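Local coordinates for endo-1,4-beta-xylanase (PDB 3KST), which probably hydrolyses O-glycosidic bonds in xylan-type plant polysaccharides, as a calcium-binding member of glycoside hydrolase family 43, at residues 68-82 with 95-107. Numbering follows the deposited sequence.
Sequences LSATDSYGTWGFWAP and LFYSAEEHICVAT
Glu100 lies across the indole of Trp77 at about a right angle: its CG sits over one face, 3.5 Å from the centroid of the five-membered ring, and its carboxylate is only 20° from the plane of the indole. A long, flexible acid suits this place, because its methylenes cover the ring while OE2 reaches on to accept the backbone N-H of Thr76 (N to OE2 2.9 Å), met on the anti side of the carboxylate. One water joins OE2 to Thr76 OG1; another takes the indole N-H. The backbone N of Glu100 also bonds Trp77 O at 2.9 Å, so main chain and side chain grip the same loop.

Glu100 belongs to the type I' turn from Ala99 to His102, which links strands 92-99 and 102-108. Beyond it Tyr74 sets its edge toward the face of His102, planes 76° apart, and His102 ND1 donates to Glu100 O, which helps fix the imidazole. Inward, Ala99 CB lies over one face of Phe79, its methyl also touching Tyr74 O (CB to O 3.5 Å). Tyr97 has CG wedged between its backbone N and carbonyl carbon (chi1 61°), bringing its ring under Leu68 CD1, and its OH donates to Ser73 OG (2.7 Å); that OG donates in turn to Tyr74 O.

Trp80 and Ser98 form an antiparallel hydrogen-bonded pair between strands 80-87 and 92-99, the first two strands of the second blade in the five-bladed propeller of family 43. Next to it, Ala81 lies near the calcium ligand His251, and Ser98 OG accepts from the backbone N of Asp130, the predicted pKa modulator. The buried hydroxyls of Tyr97 and Ser73 thus satisfy each other and end on a backbone carbonyl, while the partly exposed carboxylate of Glu100 is held by a backbone N-H and by water.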
ATOM      1  N   LEU A  68       2.776  -2.253 -15.481  1.00 10.69           N
ATOM      2  CA  LEU A  68       3.516  -1.059 -15.879  0.50 10.11           C
ATOM      3  C   LEU A  68       4.953  -1.406 -16.252  1.00 10.44           C
ATOM      4  O   LEU A  68       5.631  -2.134 -15.520  1.00  9.89           O
ATOM      5  CB  LEU A  68       3.445   0.008 -14.781  0.50 10.56           C
ATOM      6  CG  LEU A  68       4.244   1.301 -14.961  0.50  9.99           C
ATOM      7  CD1 LEU A  68       3.464   2.454 -14.354  0.50 11.19           C
ATOM      8  CD2 LEU A  68       5.652   1.216 -14.379  0.50  9.84           C
ATOM      9  N   SER A  69       5.383  -0.912 -17.416  1.00  9.99           N
ATOM     10  CA  SER A  69       6.736  -1.070 -17.930  1.00 11.71           C
ATOM     11  C   SER A  69       7.430   0.298 -17.744  1.00 12.11           C
ATOM     12  O   SER A  69       6.819   1.388 -17.945  1.00 12.89           O
ATOM     13  CB  SER A  69       6.724  -1.504 -19.401  1.00 11.83           C
ATOM     14  OG  SER A  69       6.016  -2.731 -19.594  1.00 12.82           O
ATOM     15  N   ALA A  70       8.698   0.254 -17.364  1.00 11.92           N
ATOM     16  CA  ALA A  70       9.499   1.453 -17.090  1.00 12.01           C
ATOM     17  C   ALA A  70       9.516   2.449 -18.251  1.00 11.63           C
ATOM     18  O   ALA A  70       9.459   3.656 -18.013  1.00 12.40           O
ATOM     19  CB  ALA A  70      10.895   1.084 -16.733  1.00 11.63           C
ATOM     20  N   THR A  71       9.577   1.951 -19.490  1.00 11.43           N
ATOM     21  CA  THR A  71       9.560   2.809 -20.693  1.00 11.66           C
ATOM     22  C   THR A  71       8.319   3.705 -20.824  1.00 11.20           C
ATOM     23  O   THR A  71       8.375   4.817 -21.419  1.00 11.24           O
ATOM     24  CB  THR A  71       9.822   2.023 -22.035  1.00 11.28           C
ATOM     25  OG1 THR A  71       8.765   1.084 -22.296  1.00 12.62           O
ATOM     26  CG2 THR A  71      11.217   1.364 -22.026  1.00 12.53           C
ATOM     27  N   ASP A  72       7.197   3.248 -20.259  1.00  9.31           N
ATOM     28  CA  ASP A  72       5.938   4.021 -20.217  1.00  9.65           C
ATOM     29  C   ASP A  72       5.822   4.943 -19.021  1.00  8.88           C
ATOM     30  O   ASP A  72       4.760   5.526 -18.790  1.00 10.04           O
ATOM     31  CB  ASP A  72       4.747   3.072 -20.211  1.00  8.62           C
ATOM     32  CG  ASP A  72       4.614   2.322 -21.474  1.00  8.72           C
ATOM     33  OD1 ASP A  72       4.881   2.915 -22.560  1.00 10.15           O
ATOM     34  OD2 ASP A  72       4.245   1.141 -21.386  1.00 13.87           O
ATOM     35  N   SER A  73       6.909   5.145 -18.303  1.00 10.21           N
ATOM     36  CA  SER A  73       6.863   5.933 -17.087  1.00  9.68           C
ATOM     37  C   SER A  73       8.098   6.764 -16.893  1.00  9.93           C
ATOM     38  O   SER A  73       9.120   6.539 -17.516  1.00  9.95           O
ATOM     39  CB  SER A  73       6.779   4.927 -15.929  1.00 10.05           C
ATOM     40  OG  SER A  73       7.000   5.513 -14.657  1.00  8.51           O
ATOM     41  N   TYR A  74       7.968   7.727 -15.994  1.00 10.22           N
ATOM     42  CA  TYR A  74       9.086   8.460 -15.435  1.00 11.29           C
ATOM     43  C   TYR A  74       9.956   7.421 -14.740  1.00 11.12           C
ATOM     44  O   TYR A  74       9.412   6.544 -14.104  1.00 11.37           O
ATOM     45  CB  TYR A  74       8.587   9.403 -14.347  1.00 12.14           C
ATOM     46  CG  TYR A  74       9.664  10.091 -13.570  1.00 12.58           C
ATOM     47  CD1 TYR A  74      10.389  11.163 -14.128  1.00 13.80           C
ATOM     48  CD2 TYR A  74       9.971   9.694 -12.260  1.00 14.07           C
ATOM     49  CE1 TYR A  74      11.390  11.809 -13.403  1.00 14.10           C
ATOM     50  CE2 TYR A  74      10.953  10.352 -11.518  1.00 13.15           C
ATOM     51  CZ  TYR A  74      11.676  11.385 -12.096  1.00 14.48           C
ATOM     52  OH  TYR A  74      12.632  12.007 -11.336  1.00 14.54           O
ATOM     53  N   GLY A  75      11.266   7.510 -14.927  1.00 11.18           N
ATOM     54  CA  GLY A  75      12.255   6.661 -14.253  1.00 10.59           C
ATOM     55  C   GLY A  75      12.671   5.319 -14.809  1.00 10.72           C
ATOM     56  O   GLY A  75      11.995   4.690 -15.622  1.00  9.83           O
ATOM     57  N   THR A  76      13.815   4.848 -14.322  1.00 11.95           N
ATOM     58  CA  THR A  76      14.366   3.567 -14.727  1.00 11.57           C
ATOM     59  C   THR A  76      14.662   2.611 -13.589  1.00 12.07           C
ATOM     60  O   THR A  76      15.054   1.475 -13.882  1.00 13.11           O
ATOM     61  CB  THR A  76      15.646   3.761 -15.556  1.00 11.97           C
ATOM     62  OG1 THR A  76      16.666   4.313 -14.721  1.00 12.11           O
ATOM     63  CG2 THR A  76      15.358   4.681 -16.740  1.00 11.65           C
ATOM     64  N   TRP A  77      14.464   3.037 -12.338  1.00 11.16           N
ATOM     65  CA  TRP A  77      14.754   2.226 -11.145  1.00 10.93           C
ATOM     66  C   TRP A  77      13.849   2.618  -9.996  1.00 10.37           C
ATOM     67  O   TRP A  77      13.180   3.662 -10.039  1.00  9.44           O
ATOM     68  CB  TRP A  77      16.229   2.385 -10.737  1.00 11.50           C
ATOM     69  CG  TRP A  77      16.615   3.778 -10.342  1.00 12.81           C
ATOM     70  CD1 TRP A  77      17.093   4.780 -11.169  1.00 14.08           C
ATOM     71  CD2 TRP A  77      16.532   4.353  -9.029  1.00 12.05           C
ATOM     72  NE1 TRP A  77      17.333   5.920 -10.435  1.00 14.29           N
ATOM     73  CE2 TRP A  77      16.986   5.695  -9.130  1.00 11.11           C
ATOM     74  CE3 TRP A  77      16.126   3.869  -7.768  1.00 10.93           C
ATOM     75  CZ2 TRP A  77      17.049   6.541  -8.033  1.00 12.74           C
ATOM     76  CZ3 TRP A  77      16.198   4.722  -6.663  1.00 14.74           C
ATOM     77  CH2 TRP A  77      16.648   6.049  -6.802  1.00 14.71           C
ATOM     78  N   GLY A  78      13.823   1.805  -8.942  1.00  8.83           N
ATOM     79  CA  GLY A  78      12.993   2.141  -7.798  1.00  8.30           C
ATOM     80  C   GLY A  78      11.477   2.159  -8.008  1.00  8.13           C
ATOM     81  O   GLY A  78      10.790   3.024  -7.456  1.00  8.92           O
ATOM     82  N   PHE A  79      10.957   1.235  -8.821  1.00  8.31           N
ATOM     83  CA  PHE A  79       9.483   1.085  -8.974  1.00  8.66           C
ATOM     84  C   PHE A  79       8.949   0.376  -7.729  1.00  8.97           C
ATOM     85  O   PHE A  79       9.072  -0.860  -7.599  1.00  8.70           O
ATOM     86  CB  PHE A  79       9.124   0.372 -10.256  1.00  9.27           C
ATOM     87  CG  PHE A  79       9.366   1.218 -11.455  1.00  7.97           C
ATOM     88  CD1 PHE A  79       8.342   2.010 -11.943  1.00  9.63           C
ATOM     89  CD2 PHE A  79      10.656   1.355 -11.985  1.00  9.91           C
ATOM     90  CE1 PHE A  79       8.564   2.835 -13.060  1.00  7.14           C
ATOM     91  CE2 PHE A  79      10.895   2.168 -13.091  1.00 10.30           C
ATOM     92  CZ  PHE A  79       9.858   2.916 -13.626  1.00  8.69           C
ATOM     93  N   TRP A  80       8.418   1.169  -6.788  1.00  9.42           N
ATOM     94  CA  TRP A  80       7.923   0.685  -5.489  1.00 10.18           C
ATOM     95  C   TRP A  80       6.473   1.060  -5.147  1.00  9.70           C
ATOM     96  O   TRP A  80       5.940   2.092  -5.585  1.00 10.23           O
ATOM     97  CB  TRP A  80       8.749   1.266  -4.326  1.00 10.00           C
ATOM     98  CG  TRP A  80      10.230   1.170  -4.440  1.00 10.10           C
ATOM     99  CD1 TRP A  80      10.960   0.199  -5.057  1.00 11.07           C
ATOM    100  CD2 TRP A  80      11.167   2.079  -3.874  1.00 11.05           C
ATOM    101  NE1 TRP A  80      12.301   0.456  -4.928  1.00 11.74           N
ATOM    102  CE2 TRP A  80      12.462   1.604  -4.203  1.00 10.52           C
ATOM    103  CE3 TRP A  80      11.049   3.254  -3.123  1.00 12.84           C
ATOM    104  CZ2 TRP A  80      13.638   2.285  -3.811  1.00 10.06           C
ATOM    105  CZ3 TRP A  80      12.222   3.937  -2.742  1.00 10.23           C
ATOM    106  CH2 TRP A  80      13.496   3.431  -3.077  1.00 13.21           C
ATOM    107  N   ALA A  81       5.872   0.230  -4.298  1.00  8.77           N
ATOM    108  CA  ALA A  81       4.622   0.557  -3.596  1.00  8.88           C
ATOM    109  C   ALA A  81       3.453   1.042  -4.473  1.00  9.37           C
ATOM    110  O   ALA A  81       2.861   2.100  -4.216  1.00  9.64           O
ATOM    111  CB  ALA A  81       4.953   1.576  -2.461  1.00  9.11           C
ATOM    112  N   PRO A  82       3.074   0.234  -5.483  1.00  9.29           N
ATOM    113  CA  PRO A  82       1.950   0.592  -6.329  1.00  9.34           C
ATOM    114  C   PRO A  82       0.595   0.404  -5.627  1.00  8.64           C
ATOM    115  O   PRO A  82       0.483  -0.436  -4.737  1.00  8.07           O
ATOM    116  CB  PRO A  82       2.082  -0.398  -7.482  1.00  9.79           C
ATOM    117  CG  PRO A  82       2.614  -1.639  -6.821  1.00  9.19           C
ATOM    118  CD  PRO A  82       3.555  -1.138  -5.778  1.00 10.61           C
ATOM    119  N   LEU A  95      -3.099   4.010 -11.427  1.00 11.34           N
ATOM    120  CA  LEU A  95      -1.991   3.402 -10.713  1.00 10.64           C
ATOM    121  C   LEU A  95      -1.124   4.526 -10.121  1.00 11.06           C
ATOM    122  O   LEU A  95      -0.542   5.311 -10.864  1.00 11.65           O
ATOM    123  CB  LEU A  95      -1.136   2.541 -11.661  1.00 11.52           C
ATOM    124  CG  LEU A  95       0.260   2.083 -11.229  1.00 11.86           C
ATOM    125  CD1 LEU A  95       0.119   1.275  -9.973  1.00  9.75           C
ATOM    126  CD2 LEU A  95       0.993   1.360 -12.382  1.00 12.30           C
ATOM    127  N   PHE A  96      -1.037   4.571  -8.793  1.00  9.66           N
ATOM    128  CA  PHE A  96      -0.215   5.532  -8.067  1.00  8.96           C
ATOM    129  C   PHE A  96       1.008   4.761  -7.566  1.00  8.51           C
ATOM    130  O   PHE A  96       0.877   3.675  -7.025  1.00  8.70           O
ATOM    131  CB  PHE A  96      -0.993   6.160  -6.923  1.00  9.63           C
ATOM    132  CG  PHE A  96      -1.905   7.249  -7.373  1.00  8.74           C
ATOM    133  CD1 PHE A  96      -3.139   6.960  -7.962  1.00 10.70           C
ATOM    134  CD2 PHE A  96      -1.495   8.574  -7.297  1.00 10.93           C
ATOM    135  CE1 PHE A  96      -3.962   8.023  -8.415  1.00 10.64           C
ATOM    136  CE2 PHE A  96      -2.310   9.599  -7.737  1.00 11.46           C
ATOM    137  CZ  PHE A  96      -3.532   9.328  -8.290  1.00 11.71           C
ATOM    138  N   TYR A  97       2.191   5.331  -7.725  1.00  8.77           N
ATOM    139  CA  TYR A  97       3.422   4.583  -7.427  1.00  8.47           C
ATOM    140  C   TYR A  97       4.621   5.485  -7.212  1.00  9.20           C
ATOM    141  O   TYR A  97       4.517   6.692  -7.383  1.00  9.38           O
ATOM    142  CB  TYR A  97       3.697   3.630  -8.587  1.00  9.55           C
ATOM    143  CG  TYR A  97       3.926   4.293  -9.932  1.00  5.89           C
ATOM    144  CD1 TYR A  97       2.847   4.753 -10.719  1.00  7.29           C
ATOM    145  CD2 TYR A  97       5.213   4.458 -10.436  1.00  6.66           C
ATOM    146  CE1 TYR A  97       3.054   5.374 -11.991  1.00  6.14           C
ATOM    147  CE2 TYR A  97       5.447   5.064 -11.728  1.00  6.41           C
ATOM    148  CZ  TYR A  97       4.350   5.514 -12.491  1.00  8.46           C
ATOM    149  OH  TYR A  97       4.561   6.102 -13.726  1.00  8.20           O
ATOM    150  N   SER A  98       5.744   4.875  -6.820  1.00  8.76           N
ATOM    151  CA  SER A  98       7.003   5.548  -6.665  1.00  8.27           C
ATOM    152  C   SER A  98       7.937   5.066  -7.748  1.00  8.29           C
ATOM    153  O   SER A  98       7.864   3.940  -8.166  1.00  7.54           O
ATOM    154  CB  SER A  98       7.593   5.250  -5.301  1.00  7.84           C
ATOM    155  OG  SER A  98       6.681   5.617  -4.285  1.00  9.49           O
ATOM    156  N   ALA A  99       8.794   5.948  -8.229  1.00  7.76           N
ATOM    157  CA  ALA A  99       9.810   5.620  -9.227  1.00  6.91           C
ATOM    158  C   ALA A  99      10.956   6.604  -9.010  1.00  7.49           C
ATOM    159  O   ALA A  99      10.714   7.799  -8.946  1.00  7.40           O
ATOM    160  CB  ALA A  99       9.232   5.693 -10.676  1.00  7.86           C
ATOM    161  N   GLU A 100      12.188   6.107  -8.844  1.00  8.64           N
ATOM    162  CA  GLU A 100      13.367   6.933  -8.495  1.00  9.16           C
ATOM    163  C   GLU A 100      13.133   7.897  -7.304  1.00  8.91           C
ATOM    164  O   GLU A 100      13.591   9.048  -7.320  1.00 10.20           O
ATOM    165  CB  GLU A 100      13.907   7.716  -9.703  1.00  9.66           C
ATOM    166  CG  GLU A 100      14.163   6.916 -10.956  1.00 10.82           C
ATOM    167  CD  GLU A 100      15.113   7.570 -11.954  1.00 11.36           C
ATOM    168  OE1 GLU A 100      15.632   8.686 -11.696  1.00 12.46           O
ATOM    169  OE2 GLU A 100      15.361   6.943 -13.006  1.00 11.27           O
ATOM    170  N   GLU A 101      12.413   7.410  -6.285  1.00  8.75           N
ATOM    171  CA  GLU A 101      12.071   8.169  -5.092  1.00  9.52           C
ATOM    172  C   GLU A 101      11.200   9.416  -5.366  1.00  8.97           C
ATOM    173  O   GLU A 101      11.299  10.393  -4.628  1.00  8.93           O
ATOM    174  CB  GLU A 101      13.334   8.502  -4.248  1.00  8.85           C
ATOM    175  CG  GLU A 101      13.983   7.234  -3.664  1.00 10.69           C
ATOM    176  CD  GLU A 101      15.332   7.456  -3.029  1.00 14.11           C
ATOM    177  OE1 GLU A 101      16.228   8.041  -3.686  1.00 12.26           O
ATOM    178  OE2 GLU A 101      15.508   6.993  -1.884  1.00 18.02           O
ATOM    179  N   HIS A 102      10.356   9.358  -6.401  1.00  9.10           N
ATOM    180  CA  HIS A 102       9.367  10.413  -6.700  1.00  8.98           C
ATOM    181  C   HIS A 102       8.029   9.720  -6.861  1.00  9.28           C
ATOM    182  O   HIS A 102       7.982   8.528  -7.224  1.00  9.83           O
ATOM    183  CB  HIS A 102       9.737  11.228  -7.950  1.00  8.22           C
ATOM    184  CG  HIS A 102      10.969  12.038  -7.762  1.00 11.15           C
ATOM    185  ND1 HIS A 102      12.230  11.494  -7.807  1.00 11.56           N
ATOM    186  CD2 HIS A 102      11.130  13.353  -7.472  1.00 12.79           C
ATOM    187  CE1 HIS A 102      13.126  12.444  -7.579  1.00 13.05           C
ATOM    188  NE2 HIS A 102      12.482  13.579  -7.369  1.00 14.02           N
ATOM    189  N   ILE A 103       6.947  10.443  -6.604  1.00  8.45           N
ATOM    190  CA  ILE A 103       5.590   9.880  -6.725  1.00  8.13           C
ATOM    191  C   ILE A 103       4.995  10.200  -8.089  1.00  8.57           C
ATOM    192  O   ILE A 103       5.135  11.324  -8.575  1.00  9.37           O
ATOM    193  CB  ILE A 103       4.665  10.303  -5.588  1.00  9.23           C
ATOM    194  CG1 ILE A 103       4.557  11.828  -5.431  1.00  8.61           C
ATOM    195  CG2 ILE A 103       5.225   9.721  -4.283  1.00  8.94           C
ATOM    196  CD1 ILE A 103       3.503  12.267  -4.443  1.00 10.45           C
ATOM    197  N   CYS A 104       4.304   9.213  -8.641  1.00  9.81           N
ATOM    198  CA  CYS A 104       3.792   9.218 -10.002  1.00  9.38           C
ATOM    199  C   CYS A 104       2.435   8.582 -10.142  1.00  9.98           C
ATOM    200  O   CYS A 104       2.021   7.756  -9.311  1.00 10.22           O
ATOM    201  CB  CYS A 104       4.743   8.390 -10.881  1.00  9.38           C
ATOM    202  SG  CYS A 104       6.449   8.924 -10.962  1.00 12.15           S
ATOM    203  N   VAL A 105       1.774   8.906 -11.259  1.00 10.12           N
ATOM    204  CA  VAL A 105       0.481   8.329 -11.573  1.00 10.31           C
ATOM    205  C   VAL A 105       0.393   8.006 -13.064  1.00 10.51           C
ATOM    206  O   VAL A 105       0.820   8.819 -13.909  1.00 11.05           O
ATOM    207  CB  VAL A 105      -0.713   9.246 -11.107  1.00  9.69           C
ATOM    208  CG1 VAL A 105      -0.646  10.633 -11.732  1.00 12.17           C
ATOM    209  CG2 VAL A 105      -2.079   8.582 -11.372  1.00 10.23           C
ATOM    210  N   ALA A 106      -0.129   6.811 -13.341  1.00 10.39           N
ATOM    211  CA  ALA A 106      -0.383   6.291 -14.685  1.00  9.85           C
ATOM    212  C   ALA A 106      -1.819   5.819 -14.735  1.00  9.94           C
ATOM    213  O   ALA A 106      -2.481   5.677 -13.695  1.00 10.02           O
ATOM    214  CB  ALA A 106       0.579   5.116 -15.010  1.00 10.54           C
ATOM    215  N   THR A 107      -2.345   5.648 -15.945  1.00 10.72           N
ATOM    216  CA  THR A 107      -3.703   5.168 -16.116  1.00 11.21           C
ATOM    217  C   THR A 107      -3.797   3.990 -17.090  1.00 10.83           C
ATOM    218  O   THR A 107      -2.923   3.777 -17.931  1.00 11.02           O
ATOM    219  CB  THR A 107      -4.709   6.297 -16.565  1.00 10.84           C
ATOM    220  OG1 THR A 107      -4.529   6.617 -17.951  1.00 13.22           O
ATOM    221  CG2 THR A 107      -4.570   7.563 -15.740  1.00 11.25           C
TER
HETATM  222  O   HOH W   1      17.230   7.071 -15.021  1.00 16.89           O
HETATM  223  O   HOH W   2      18.992   8.092 -11.588  1.00 26.50           O
HETATM  224  O   HOH W   3      11.148   5.022  -5.628  1.00 12.24           O
HETATM  225  O   HOH W   4       3.966   4.545  -4.239  1.00  8.18           O